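Local structure of D-glycero-D-manno-heptose 1-phosphate kinase (Bacteroides thetaiotaomicron, 3K85) at residues 6-11 / 116-121; 26-31 / 231-236; 55-60 / 101-106; 168-173 / 182-187; 196-201 / 307-312. The protein probably phosphorylates D-glycero-D-manno-heptose 1-phosphate with ATP as phosphate donor, as expected of a kinase of the GHMP family. All coordinates share one frame; numbering follows the deposited sequence.

Contact 1 of 5, residues 6-11 / 116-121; sequences SKAPLR and SSTMVV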
# COMPACT_ATOMS: atom_id res chain seq x y z
N SER A 6 -6.45 -12.10 -21.30
CA SER A 6 -5.97 -11.09 -20.38
C SER A 6 -7.06 -10.07 -20.24
O SER A 6 -7.97 -10.03 -21.04
CB SER A 6 -4.70 -10.41 -20.93
OG SER A 6 -5.01 -9.49 -21.98
N LYS A 7 -6.96 -9.25 -19.20
CA LYS A 7 -7.91 -8.17 -18.97
C LYS A 7 -7.24 -7.14 -18.08
O LYS A 7 -6.37 -7.48 -17.28
CB LYS A 7 -9.21 -8.68 -18.31
CG LYS A 7 -9.05 -9.29 -16.94
CD LYS A 7 -10.35 -9.92 -16.44
CE LYS A 7 -11.24 -8.95 -15.70
NZ LYS A 7 -12.34 -9.68 -14.99
N ALA A 8 -7.62 -5.88 -18.26
CA ALA A 8 -7.06 -4.79 -17.48
C ALA A 8 -8.19 -3.87 -17.07
O ALA A 8 -9.13 -3.67 -17.82
CB ALA A 8 -6.02 -4.02 -18.31
N PRO A 9 -8.10 -3.30 -15.86
CA PRO A 9 -9.16 -2.41 -15.40
C PRO A 9 -8.97 -0.95 -15.80
O PRO A 9 -7.87 -0.50 -16.09
CB PRO A 9 -9.13 -2.61 -13.89
CG PRO A 9 -7.66 -2.72 -13.63
CD PRO A 9 -7.17 -3.63 -14.76
N LEU A 10 -10.08 -0.22 -15.81
CA LEU A 10 -10.07 1.20 -16.12
C LEU A 10 -9.88 1.83 -14.76
O LEU A 10 -9.79 1.12 -13.76
CB LEU A 10 -11.40 1.64 -16.75
CG LEU A 10 -11.76 1.01 -18.10
CD1 LEU A 10 -13.21 1.33 -18.43
CD2 LEU A 10 -10.84 1.53 -19.21
N ARG A 11 -9.82 3.15 -14.69
CA ARG A 11 -9.59 3.79 -13.41
C ARG A 11 -10.32 5.10 -13.23
O ARG A 11 -10.79 5.69 -14.18
CB ARG A 11 -8.09 4.00 -13.23
CG ARG A 11 -7.46 4.89 -14.31
CD ARG A 11 -7.83 6.35 -14.08
NE ARG A 11 -7.33 7.23 -15.14
CZ ARG A 11 -8.09 8.13 -15.76
NH1 ARG A 11 -9.37 8.25 -15.42
NH2 ARG A 11 -7.58 8.91 -16.69
N SER A 116 -8.06 3.75 -23.71
CA SER A 116 -6.96 3.45 -24.61
C SER A 116 -5.74 2.83 -23.90
O SER A 116 -5.27 1.75 -24.28
CB SER A 116 -6.54 4.73 -25.33
OG SER A 116 -5.61 4.47 -26.36
N SER A 117 -5.23 3.50 -22.89
CA SER A 117 -4.08 2.99 -22.16
C SER A 117 -4.39 1.63 -21.53
O SER A 117 -3.57 0.71 -21.54
CB SER A 117 -3.66 3.99 -21.09
OG SER A 117 -3.42 5.26 -21.68
N THR A 118 -5.59 1.49 -20.98
CA THR A 118 -5.98 0.24 -20.36
C THR A 118 -5.92 -0.87 -21.39
O THR A 118 -5.38 -1.95 -21.11
CB THR A 118 -7.39 0.33 -19.77
OG1 THR A 118 -7.35 1.13 -18.58
CG2 THR A 118 -7.93 -1.05 -19.42
N MSE A 119 -6.44 -0.61 -22.59
CA MSE A 119 -6.44 -1.62 -23.66
C MSE A 119 -5.04 -1.99 -24.13
O MSE A 119 -4.76 -3.17 -24.41
CB MSE A 119 -7.29 -1.17 -24.85
CG MSE A 119 -7.24 -2.14 -26.03
SE MSE A 119 -7.82 -3.97 -25.62
CE MSE A 119 -9.71 -3.56 -25.36
N VAL A 120 -4.16 -1.00 -24.25
CA VAL A 120 -2.77 -1.26 -24.67
C VAL A 120 -2.12 -2.18 -23.62
O VAL A 120 -1.46 -3.16 -23.97
CB VAL A 120 -1.95 0.06 -24.76
CG1 VAL A 120 -0.46 -0.26 -24.94
CG2 VAL A 120 -2.44 0.90 -25.94
N VAL A 121 -2.33 -1.88 -22.34
CA VAL A 121 -1.79 -2.72 -21.28
C VAL A 121 -2.35 -4.13 -21.41
O VAL A 121 -1.61 -5.11 -21.38
CB VAL A 121 -2.14 -2.17 -19.87
CG1 VAL A 121 -1.65 -3.14 -18.76
CG2 VAL A 121 -1.52 -0.77 -19.70
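With chi1 at -73°, T118 sets OG1 beside its own backbone N and CG2 anti to it, and both branches meet the strand at A8, P9 and L10. OG1 lies 3.0 Å from P9 O, but G114 O, four residues back and just ahead of helix 115-131, is also within reach, and the two carbonyls compete for the one hydroxyl proton. The methyl CG2 comes to 3.3 Å from A8 O and packs on A8 CB at 3.7 Å. L10 comes to the hydroxyl side: its CD2 lies 3.6 Å from T118 OG1, the two side chains crossing at about a right angle. Further along the helix, V121 CG1 is 4.5 Å from A8 CB, a looser apolar contact. The strand and helix segments run nearly antiparallel at 159°, their axes 7.4 Å apart, a close approach consistent with the small side chain of A8. R11 extends the join, bonding to G112 O and forming a salt bridge with D160. A glycine-rich turn containing G112 and G114, leading into a buried helix laid on the central sheet, is characteristic of GHMP kinases, in whose relatives this loop binds the phosphates of ATP.

Contact 2 of 5, residues 26-31 / 231-236; sequences DIYGGL and AMHKIK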
# COMPACT_ATOMS: atom_id res chain seq x y z
N ASP A 26 7.81 16.85 -15.52
CA ASP A 26 9.26 16.88 -15.58
C ASP A 26 9.91 18.10 -14.92
O ASP A 26 11.00 18.02 -14.36
CB ASP A 26 9.71 16.76 -17.04
CG ASP A 26 9.16 15.53 -17.72
OD1 ASP A 26 9.28 14.44 -17.12
OD2 ASP A 26 8.60 15.63 -18.84
N ILE A 27 9.22 19.23 -14.98
CA ILE A 27 9.75 20.45 -14.38
C ILE A 27 9.49 20.56 -12.88
O ILE A 27 10.41 20.77 -12.09
CB ILE A 27 9.14 21.69 -15.08
CG1 ILE A 27 9.57 21.69 -16.55
CG2 ILE A 27 9.58 22.97 -14.37
CD1 ILE A 27 8.75 22.64 -17.42
N TYR A 28 8.23 20.39 -12.48
CA TYR A 28 7.86 20.52 -11.07
C TYR A 28 7.69 19.19 -10.35
O TYR A 28 7.85 19.12 -9.12
CB TYR A 28 6.55 21.31 -10.96
CG TYR A 28 6.57 22.63 -11.69
CD1 TYR A 28 7.16 23.76 -11.12
CD2 TYR A 28 6.01 22.74 -12.96
CE1 TYR A 28 7.18 24.99 -11.80
CE2 TYR A 28 6.02 23.96 -13.65
CZ TYR A 28 6.60 25.08 -13.07
OH TYR A 28 6.61 26.28 -13.77
N GLY A 29 7.36 18.15 -11.10
CA GLY A 29 7.14 16.83 -10.53
C GLY A 29 5.65 16.62 -10.37
O GLY A 29 4.92 17.56 -10.04
N GLY A 30 5.18 15.40 -10.62
CA GLY A 30 3.76 15.14 -10.49
C GLY A 30 3.34 14.26 -9.32
O GLY A 30 4.15 13.50 -8.77
N LEU A 31 2.07 14.36 -8.95
CA LEU A 31 1.53 13.57 -7.86
C LEU A 31 0.12 13.12 -8.22
O LEU A 31 -0.73 13.95 -8.58
CB LEU A 31 1.52 14.37 -6.55
CG LEU A 31 2.91 14.55 -5.92
CD1 LEU A 31 2.79 15.38 -4.65
CD2 LEU A 31 3.51 13.20 -5.61
N ALA A 231 -2.43 27.01 -10.65
CA ALA A 231 -3.63 26.21 -10.47
C ALA A 231 -3.24 24.74 -10.36
O ALA A 231 -3.83 23.99 -9.58
CB ALA A 231 -4.56 26.41 -11.66
N MSE A 232 -2.24 24.35 -11.16
CA MSE A 232 -1.76 22.98 -11.18
C MSE A 232 -1.05 22.63 -9.87
O MSE A 232 -1.13 21.50 -9.41
CB MSE A 232 -0.79 22.78 -12.35
CG MSE A 232 -0.41 21.32 -12.58
SE MSE A 232 -1.91 20.21 -13.11
CE MSE A 232 -2.01 20.67 -14.99
N HIS A 233 -0.37 23.60 -9.28
CA HIS A 233 0.33 23.35 -8.03
C HIS A 233 -0.68 22.96 -6.95
O HIS A 233 -0.33 22.29 -5.97
CB HIS A 233 1.12 24.58 -7.58
CG HIS A 233 2.29 24.91 -8.46
ND1 HIS A 233 3.14 23.94 -8.95
CD2 HIS A 233 2.76 26.09 -8.91
CE1 HIS A 233 4.09 24.52 -9.67
NE2 HIS A 233 3.88 25.82 -9.66
N LYS A 234 -1.93 23.39 -7.12
CA LYS A 234 -2.97 23.06 -6.17
C LYS A 234 -3.51 21.67 -6.46
O LYS A 234 -3.73 20.89 -5.54
CB LYS A 234 -4.11 24.08 -6.25
CG LYS A 234 -3.75 25.44 -5.67
CD LYS A 234 -4.92 26.41 -5.77
CE LYS A 234 -4.60 27.75 -5.13
NZ LYS A 234 -5.74 28.70 -5.27
N ILE A 235 -3.70 21.37 -7.75
CA ILE A 235 -4.18 20.06 -8.17
C ILE A 235 -3.18 19.01 -7.71
O ILE A 235 -3.55 17.92 -7.30
CB ILE A 235 -4.34 20.00 -9.72
CG1 ILE A 235 -5.57 20.81 -10.14
CG2 ILE A 235 -4.45 18.55 -10.18
CD1 ILE A 235 -5.75 20.95 -11.64
N LYS A 236 -1.89 19.35 -7.78
CA LYS A 236 -0.84 18.45 -7.33
C LYS A 236 -0.98 18.28 -5.81
O LYS A 236 -0.93 17.17 -5.28
CB LYS A 236 0.54 19.04 -7.65
CG LYS A 236 1.71 18.29 -7.02
CD LYS A 236 3.05 18.96 -7.31
CE LYS A 236 4.22 18.12 -6.81
NZ LYS A 236 5.54 18.60 -7.33
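The ammonium group of K236 faces two successive backbone carbonyls of the turn before strand 30-37. It donates a hydrogen bond to G29 O, with NZ and O 3.0 Å apart, and Y28 O stands at the same distance from NZ. The donor reaches G29 O from above the carbonyl plane, 56° out of it. K236 gets there by full extension: CG is anti to the backbone N (chi1 171°) and the chain stays straight beyond it. The aliphatic part of this rod lies against L31, whose CD1 touches K236 CE at 3.8 Å. The second part of the contact is aromatic. H233 points the edge of its imidazole at the face of the Y28 ring, a T-shaped pair with centroids 4.8 Å apart and planes at 82°. The touching atom is H233 CE1, 3.5 Å from Y28 CD1 and offset toward the rim, while I27 CG2 covers the opposite face of the tyrosine. The imidazole is also held by Y24, whose OH is hydrogen-bonded to H233 ND1. G29 itself takes a positive phi where the chain leaves helix 24-27, a conformation that calls for glycine. The contact thus lies on the surface, where helix 230-246 packs against the turn joining helix 24-27 to strand 30-37, while L31 also packs on Y171 and E173 of the adjoining strand 169-175.

Contact 3 of 5, residues 55-60 / 101-106; sequences INAYDA and ITTYND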
# COMPACT_ATOMS: atom_id res chain seq x y z
N ILE A 55 -7.80 -10.10 -36.91
CA ILE A 55 -8.15 -9.11 -35.89
C ILE A 55 -9.66 -8.87 -35.75
O ILE A 55 -10.33 -8.47 -36.70
CB ILE A 55 -7.45 -7.78 -36.19
CG1 ILE A 55 -5.93 -7.96 -36.00
CG2 ILE A 55 -8.01 -6.67 -35.32
CD1 ILE A 55 -5.11 -6.76 -36.44
N ASN A 56 -10.19 -9.12 -34.56
CA ASN A 56 -11.60 -8.89 -34.29
C ASN A 56 -11.69 -7.99 -33.06
O ASN A 56 -11.87 -8.46 -31.94
CB ASN A 56 -12.31 -10.23 -34.06
CG ASN A 56 -13.80 -10.06 -33.80
OD1 ASN A 56 -14.37 -9.02 -34.10
ND2 ASN A 56 -14.42 -11.09 -33.24
N ALA A 57 -11.55 -6.68 -33.29
CA ALA A 57 -11.58 -5.69 -32.22
C ALA A 57 -12.86 -4.87 -32.15
O ALA A 57 -13.02 -3.88 -32.86
CB ALA A 57 -10.38 -4.77 -32.37
N TYR A 58 -13.76 -5.26 -31.26
CA TYR A 58 -15.02 -4.56 -31.09
C TYR A 58 -14.80 -3.11 -30.64
O TYR A 58 -15.66 -2.25 -30.86
CB TYR A 58 -15.90 -5.32 -30.08
CG TYR A 58 -16.24 -6.72 -30.55
CD1 TYR A 58 -17.44 -6.98 -31.21
CD2 TYR A 58 -15.33 -7.76 -30.40
CE1 TYR A 58 -17.72 -8.26 -31.71
CE2 TYR A 58 -15.60 -9.03 -30.90
CZ TYR A 58 -16.80 -9.27 -31.55
OH TYR A 58 -17.04 -10.53 -32.07
N ASP A 59 -13.66 -2.84 -30.01
CA ASP A 59 -13.35 -1.51 -29.52
C ASP A 59 -12.84 -0.58 -30.61
O ASP A 59 -13.18 0.59 -30.65
CB ASP A 59 -12.32 -1.58 -28.38
CG ASP A 59 -11.06 -2.31 -28.80
OD1 ASP A 59 -11.19 -3.46 -29.25
OD2 ASP A 59 -9.95 -1.74 -28.67
N ALA A 60 -12.02 -1.12 -31.50
CA ALA A 60 -11.49 -0.32 -32.61
C ALA A 60 -12.45 -0.45 -33.79
O ALA A 60 -12.21 0.12 -34.86
CB ALA A 60 -10.10 -0.82 -33.00
N ILE A 101 -6.79 -12.77 -32.76
CA ILE A 101 -6.84 -11.93 -31.58
C ILE A 101 -8.16 -11.16 -31.48
O ILE A 101 -8.55 -10.45 -32.41
CB ILE A 101 -5.64 -10.94 -31.54
CG1 ILE A 101 -5.71 -10.09 -30.27
CG2 ILE A 101 -5.61 -10.08 -32.79
CD1 ILE A 101 -4.58 -9.09 -30.13
N THR A 102 -8.84 -11.31 -30.34
CA THR A 102 -10.12 -10.65 -30.12
C THR A 102 -10.03 -9.55 -29.09
O THR A 102 -9.30 -9.67 -28.11
CB THR A 102 -11.16 -11.67 -29.67
OG1 THR A 102 -11.25 -12.68 -30.68
CG2 THR A 102 -12.51 -11.02 -29.45
N THR A 103 -10.78 -8.48 -29.27
CA THR A 103 -10.68 -7.37 -28.36
C THR A 103 -11.96 -6.60 -28.12
O THR A 103 -12.70 -6.32 -29.06
CB THR A 103 -9.61 -6.39 -28.89
OG1 THR A 103 -8.30 -6.95 -28.72
CG2 THR A 103 -9.67 -5.10 -28.16
N TYR A 104 -12.23 -6.26 -26.86
CA TYR A 104 -13.40 -5.44 -26.53
C TYR A 104 -13.20 -4.76 -25.19
O TYR A 104 -12.45 -5.23 -24.35
CB TYR A 104 -14.71 -6.25 -26.61
CG TYR A 104 -15.03 -7.19 -25.47
CD1 TYR A 104 -15.69 -6.74 -24.33
CD2 TYR A 104 -14.70 -8.55 -25.55
CE1 TYR A 104 -16.02 -7.62 -23.28
CE2 TYR A 104 -15.02 -9.43 -24.52
CZ TYR A 104 -15.68 -8.96 -23.38
OH TYR A 104 -15.97 -9.83 -22.35
N ASN A 105 -13.87 -3.62 -25.03
CA ASN A 105 -13.77 -2.79 -23.84
C ASN A 105 -15.16 -2.56 -23.25
O ASN A 105 -16.15 -2.71 -23.94
CB ASN A 105 -13.13 -1.45 -24.24
CG ASN A 105 -12.46 -0.73 -23.08
OD1 ASN A 105 -13.13 -0.20 -22.19
ND2 ASN A 105 -11.13 -0.71 -23.09
N ASP A 106 -15.22 -2.21 -21.96
CA ASP A 106 -16.50 -1.95 -21.30
C ASP A 106 -16.81 -0.46 -21.31
O ASP A 106 -17.82 -0.03 -20.75
CB ASP A 106 -16.50 -2.44 -19.85
CG ASP A 106 -16.53 -3.95 -19.73
OD1 ASP A 106 -17.15 -4.60 -20.60
OD2 ASP A 106 -15.96 -4.48 -18.76
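I55 and I101 lie side by side and point the same way, I55 CG1 touching I101 CG2 at 3.9 Å, as expected for a matched pair on neighbouring parallel strands. A57 and T103 repeat the pairing on the same face, through their CB atoms, also 3.9 Å apart. N56 and T102 are turned to the other face, and on that side Y58 joins them. Its ring presents an edge to the second strand: T102 CG2 lies in the ring plane, 4.0 Å from CE2, and T103 O is likewise at the edge. N56 fixes the far end of the ring, its ND2 donating to Y58 OH at 2.9 Å within the amide plane; chi1 of -179° sets CG anti to the backbone N. Y58 and Y104 cross obliquely, meeting through their CB atoms rather than ring to ring; the Y104 ring stacks on Y42. Three backbone bonds join the strands: N56 N to I101 O, T103 N to N56 O and Y58 N to T103 O. The last is short, at 2.7 Å, yet bent to 133° at the hydrogen, where segment 55-60 leaves strand 52-57. Strand 99-105 is flanked by 52-57 on one edge and by the antiparallel 39-47 on the other; I81 of helix 79-91 packs on the face carrying I55, A57, I101 and T103, and M119 of helix 115-131 reaches T103.

Contact 4 of 5, residues 168-173 / 182-187; sequences GFNYME and VNPLKM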
# COMPACT_ATOMS: atom_id res chain seq x y z
N GLY A 168 -5.52 -1.40 -8.08
CA GLY A 168 -5.78 -0.93 -6.72
C GLY A 168 -5.74 0.58 -6.53
O GLY A 168 -5.92 1.33 -7.49
N PHE A 169 -5.56 1.03 -5.28
CA PHE A 169 -5.43 2.45 -4.96
C PHE A 169 -3.92 2.76 -4.97
O PHE A 169 -3.16 2.23 -4.15
CB PHE A 169 -6.00 2.77 -3.57
CG PHE A 169 -7.50 2.84 -3.53
CD1 PHE A 169 -8.14 4.06 -3.37
CD2 PHE A 169 -8.27 1.69 -3.67
CE1 PHE A 169 -9.54 4.13 -3.35
CE2 PHE A 169 -9.66 1.75 -3.65
CZ PHE A 169 -10.30 2.97 -3.50
N ASN A 170 -3.49 3.61 -5.90
CA ASN A 170 -2.08 3.96 -6.03
C ASN A 170 -1.84 5.47 -5.84
O ASN A 170 -2.70 6.30 -6.15
CB ASN A 170 -1.56 3.51 -7.40
CG ASN A 170 -1.47 1.99 -7.52
OD1 ASN A 170 -1.96 1.39 -8.48
ND2 ASN A 170 -0.81 1.36 -6.54
N TYR A 171 -0.68 5.80 -5.29
CA TYR A 171 -0.25 7.18 -5.10
C TYR A 171 1.03 7.16 -5.91
O TYR A 171 2.03 6.57 -5.50
CB TYR A 171 0.05 7.46 -3.64
CG TYR A 171 0.50 8.88 -3.33
CD1 TYR A 171 -0.42 9.92 -3.26
CD2 TYR A 171 1.84 9.16 -3.05
CE1 TYR A 171 -0.03 11.21 -2.90
CE2 TYR A 171 2.24 10.44 -2.69
CZ TYR A 171 1.30 11.46 -2.62
OH TYR A 171 1.68 12.73 -2.27
N MSE A 172 0.98 7.78 -7.08
CA MSE A 172 2.11 7.78 -7.99
C MSE A 172 2.89 9.08 -7.98
O MSE A 172 2.32 10.18 -7.94
CB MSE A 172 1.63 7.50 -9.41
CG MSE A 172 0.53 6.45 -9.47
SE MSE A 172 -0.02 5.97 -11.26
CE MSE A 172 -0.19 4.03 -10.99
N GLU A 173 4.21 8.94 -8.03
CA GLU A 173 5.10 10.09 -8.04
C GLU A 173 5.75 10.13 -9.41
O GLU A 173 6.51 9.24 -9.76
CB GLU A 173 6.15 9.96 -6.94
CG GLU A 173 5.59 10.18 -5.55
CD GLU A 173 6.58 9.83 -4.44
OE1 GLU A 173 6.69 8.64 -4.09
OE2 GLU A 173 7.24 10.76 -3.91
N VAL A 182 5.55 4.12 -7.88
CA VAL A 182 4.18 3.75 -7.58
C VAL A 182 4.11 3.21 -6.14
O VAL A 182 4.73 2.21 -5.82
CB VAL A 182 3.66 2.66 -8.54
CG1 VAL A 182 2.23 2.29 -8.19
CG2 VAL A 182 3.74 3.17 -9.97
N ASN A 183 3.38 3.92 -5.29
CA ASN A 183 3.20 3.49 -3.91
C ASN A 183 1.87 2.74 -3.87
O ASN A 183 0.81 3.35 -3.78
CB ASN A 183 3.14 4.71 -2.97
CG ASN A 183 4.45 5.48 -2.94
OD1 ASN A 183 5.39 5.09 -2.24
ND2 ASN A 183 4.52 6.56 -3.70
N PRO A 184 1.92 1.40 -3.98
CA PRO A 184 0.69 0.59 -3.96
C PRO A 184 0.10 0.66 -2.56
O PRO A 184 0.68 0.13 -1.63
CB PRO A 184 1.19 -0.83 -4.28
CG PRO A 184 2.53 -0.61 -4.94
CD PRO A 184 3.10 0.54 -4.16
N LEU A 185 -1.06 1.29 -2.41
CA LEU A 185 -1.67 1.42 -1.09
C LEU A 185 -2.67 0.33 -0.69
O LEU A 185 -3.62 0.07 -1.43
CB LEU A 185 -2.37 2.78 -0.96
CG LEU A 185 -1.62 4.08 -1.23
CD1 LEU A 185 -2.60 5.25 -1.11
CD2 LEU A 185 -0.47 4.24 -0.25
N LYS A 186 -2.47 -0.29 0.47
CA LYS A 186 -3.43 -1.28 0.96
C LYS A 186 -4.60 -0.46 1.50
O LYS A 186 -4.41 0.38 2.36
CB LYS A 186 -2.87 -2.09 2.14
CG LYS A 186 -1.82 -3.12 1.81
CD LYS A 186 -1.74 -4.21 2.89
CE LYS A 186 -1.57 -3.62 4.28
NZ LYS A 186 -1.21 -4.67 5.27
N MSE A 187 -5.80 -0.69 0.99
CA MSE A 187 -6.93 0.07 1.50
C MSE A 187 -7.82 -0.81 2.37
O MSE A 187 -8.27 -1.86 1.93
CB MSE A 187 -7.74 0.66 0.34
CG MSE A 187 -7.08 1.83 -0.36
SE MSE A 187 -6.91 3.46 0.74
CE MSE A 187 -8.78 3.94 0.82
O HOH W 1 -5.32 -0.77 -3.33
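Y171 O marks the tight end of this β-hairpin, receiving two bonds from N183: the backbone N at 3.0 Å and ND2 at 3.1 Å, from opposite faces of the carbonyl plane. The second hydrogen of ND2 goes to E173 OE1 at 3.0 Å, almost exactly in the amide plane, fixing the amide in rotation. On the same face as N183, L185 CD1 packs on Y171 CB, and on the other M172 CE lies against V182 CG1. The far end is looser and hydrated. Next to the bond from L185 N to F169 O, a water accepts from F169 N and lies within bonding distance of L185 O, its oxygen 2.7 Å from each. M187, a selenomethionine, lays CG over the F169 ring 3.4 Å from its CG, the selenium standing obliquely over the ring, 4.7 Å from its centroid, a Met-aromatic contact. Segment 182-187 borders the second subunit, whose K243 donates to N183 OD1 and forms a long, weak ion pair with E173 OE1; at the other end K186 salt-bridges to D333 of that subunit. The amide thus links a carbonyl, a carboxylate and a lysine across the dimer interface, whose charge would probably favour an ionised E173.

Contact 5 of 5, residues 196-201 / 307-312; sequences ESSMVL and VEPTRK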
# COMPACT_ATOMS: atom_id res chain seq x y z
N GLU A 196 -17.31 3.52 -1.88
CA GLU A 196 -18.17 3.04 -2.95
C GLU A 196 -19.63 3.43 -2.74
O GLU A 196 -20.32 3.78 -3.70
CB GLU A 196 -18.06 1.52 -3.12
CG GLU A 196 -16.67 1.06 -3.53
CD GLU A 196 -16.57 -0.45 -3.71
OE1 GLU A 196 -17.08 -1.20 -2.84
OE2 GLU A 196 -15.98 -0.89 -4.72
N SER A 197 -20.12 3.38 -1.51
CA SER A 197 -21.52 3.75 -1.27
C SER A 197 -21.71 5.28 -1.24
O SER A 197 -22.84 5.77 -1.19
CB SER A 197 -22.03 3.12 0.03
OG SER A 197 -21.26 3.55 1.14
N SER A 198 -20.59 6.00 -1.27
CA SER A 198 -20.59 7.46 -1.26
C SER A 198 -20.32 8.03 -2.65
O SER A 198 -20.17 9.24 -2.80
CB SER A 198 -19.51 7.98 -0.31
OG SER A 198 -19.75 7.62 1.03
N MSE A 199 -20.27 7.19 -3.67
CA MSE A 199 -19.98 7.71 -5.01
C MSE A 199 -20.91 7.31 -6.15
O MSE A 199 -21.42 6.20 -6.22
CB MSE A 199 -18.56 7.35 -5.42
CG MSE A 199 -17.51 8.21 -4.77
SE MSE A 199 -15.73 7.56 -5.14
CE MSE A 199 -15.85 7.39 -7.07
N VAL A 200 -21.09 8.26 -7.06
CA VAL A 200 -21.93 8.06 -8.22
C VAL A 200 -21.13 8.41 -9.49
O VAL A 200 -20.54 9.49 -9.58
CB VAL A 200 -23.20 8.94 -8.15
CG1 VAL A 200 -24.18 8.53 -9.24
CG2 VAL A 200 -23.83 8.82 -6.78
N LEU A 201 -21.11 7.49 -10.44
CA LEU A 201 -20.43 7.67 -11.71
C LEU A 201 -21.49 7.99 -12.76
O LEU A 201 -22.33 7.15 -13.07
CB LEU A 201 -19.70 6.39 -12.12
CG LEU A 201 -18.20 6.31 -11.86
CD1 LEU A 201 -17.49 6.17 -13.20
CD2 LEU A 201 -17.72 7.53 -11.10
N VAL A 307 -21.49 11.59 -2.59
CA VAL A 307 -22.69 11.84 -1.79
C VAL A 307 -22.79 10.98 -0.52
O VAL A 307 -22.17 9.91 -0.42
CB VAL A 307 -23.96 11.62 -2.65
CG1 VAL A 307 -24.03 10.17 -3.12
CG2 VAL A 307 -25.20 12.00 -1.87
N GLU A 308 -23.57 11.47 0.44
CA GLU A 308 -23.80 10.76 1.69
C GLU A 308 -24.49 9.46 1.29
O GLU A 308 -25.45 9.49 0.52
CB GLU A 308 -24.73 11.56 2.60
CG GLU A 308 -24.18 11.90 3.96
CD GLU A 308 -25.10 12.84 4.72
OE1 GLU A 308 -25.36 13.95 4.20
OE2 GLU A 308 -25.57 12.49 5.82
N PRO A 309 -24.01 8.32 1.80
CA PRO A 309 -24.59 7.01 1.48
C PRO A 309 -26.12 6.92 1.56
O PRO A 309 -26.76 6.43 0.62
CB PRO A 309 -23.90 6.09 2.49
CG PRO A 309 -22.54 6.70 2.60
CD PRO A 309 -22.86 8.17 2.72
N THR A 310 -26.70 7.40 2.65
CA THR A 310 -28.15 7.36 2.83
C THR A 310 -28.90 8.22 1.82
O THR A 310 -30.13 8.18 1.74
CB THR A 310 -28.56 7.81 4.26
OG1 THR A 310 -28.09 9.14 4.49
CG2 THR A 310 -27.98 6.87 5.31
N ARG A 311 -28.16 9.02 1.06
CA ARG A 311 -28.77 9.89 0.06
C ARG A 311 -28.35 9.51 -1.35
O ARG A 311 -28.81 10.11 -2.32
CB ARG A 311 -28.41 11.35 0.32
CG ARG A 311 -28.99 11.91 1.61
CD ARG A 311 -28.50 13.32 1.91
NE ARG A 311 -28.89 14.30 0.89
CZ ARG A 311 -30.14 14.52 0.49
NH1 ARG A 311 -31.15 13.83 1.01
NH2 ARG A 311 -30.38 15.45 -0.43
N LYS A 312 -27.49 8.50 -1.48
CA LYS A 312 -27.03 8.10 -2.80
C LYS A 312 -28.15 7.69 -3.76
O LYS A 312 -28.19 8.16 -4.90
CB LYS A 312 -26.01 6.96 -2.70
CG LYS A 312 -25.59 6.41 -4.07
CD LYS A 312 -24.44 5.41 -3.99
CE LYS A 312 -24.24 4.74 -5.34
NZ LYS A 312 -22.94 4.01 -5.47
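The turn from helix 189-197 into strand 199-202 meets the start of helix 309-320, where the chain leaves the adjacent strand 303-306. K312 carries much of the contact, stretched out with CG anti to its backbone N (chi1 174°). NZ donates to M199 O at 2.8 Å and, weakly, to E196 O at 3.2 Å, so one ammonium group spans the turn. The methylenes pack on the same turn, K312 CD standing 3.2 Å from S197 O. V200 CG2 lies 3.9 Å from V307 CG1, an apolar patch continued by V315 of helix 309-320. The same methyl also touches K312 CG. The backbone joins too: V307 N donates to S198 O at 2.7 Å, and S198 CA approaches V307 O to 3.0 Å in a C-H...O contact. P309, at the first turn of the helix, packs its ring against both serines, P309 CG lying 3.3 Å from S198 OG, while both hydroxyls bond back to E194 O. E196 O lies at the C-terminal end of helix 189-197, where carbonyls tend to carry partial negative charge, so the lysine charge held by E196 and M199 would be expected to be favoured there, with its aliphatic stem shielded by valine and the turn.

In the fold
From the N terminus, 6-11 and then 26-31 open two long loops that close much later. Contact 3 is the first to close, joining 55-60 to 101-106 within the loops of both contacts 1 and 2. Contact 1 closes at 116-121, so it crosses contact 2; M119 on its helix also touches T103 of contact 3. Contact 4 follows as a local hairpin, nested inside contact 2 and touching it through L31. Contact 5 opens at 196-201 before contact 2 closes at 231-236, and these two cross as well. Contacts 1 to 4 all reach the large mixed sheet, whereas contact 5 belongs to the small three-stranded sheet and its helix.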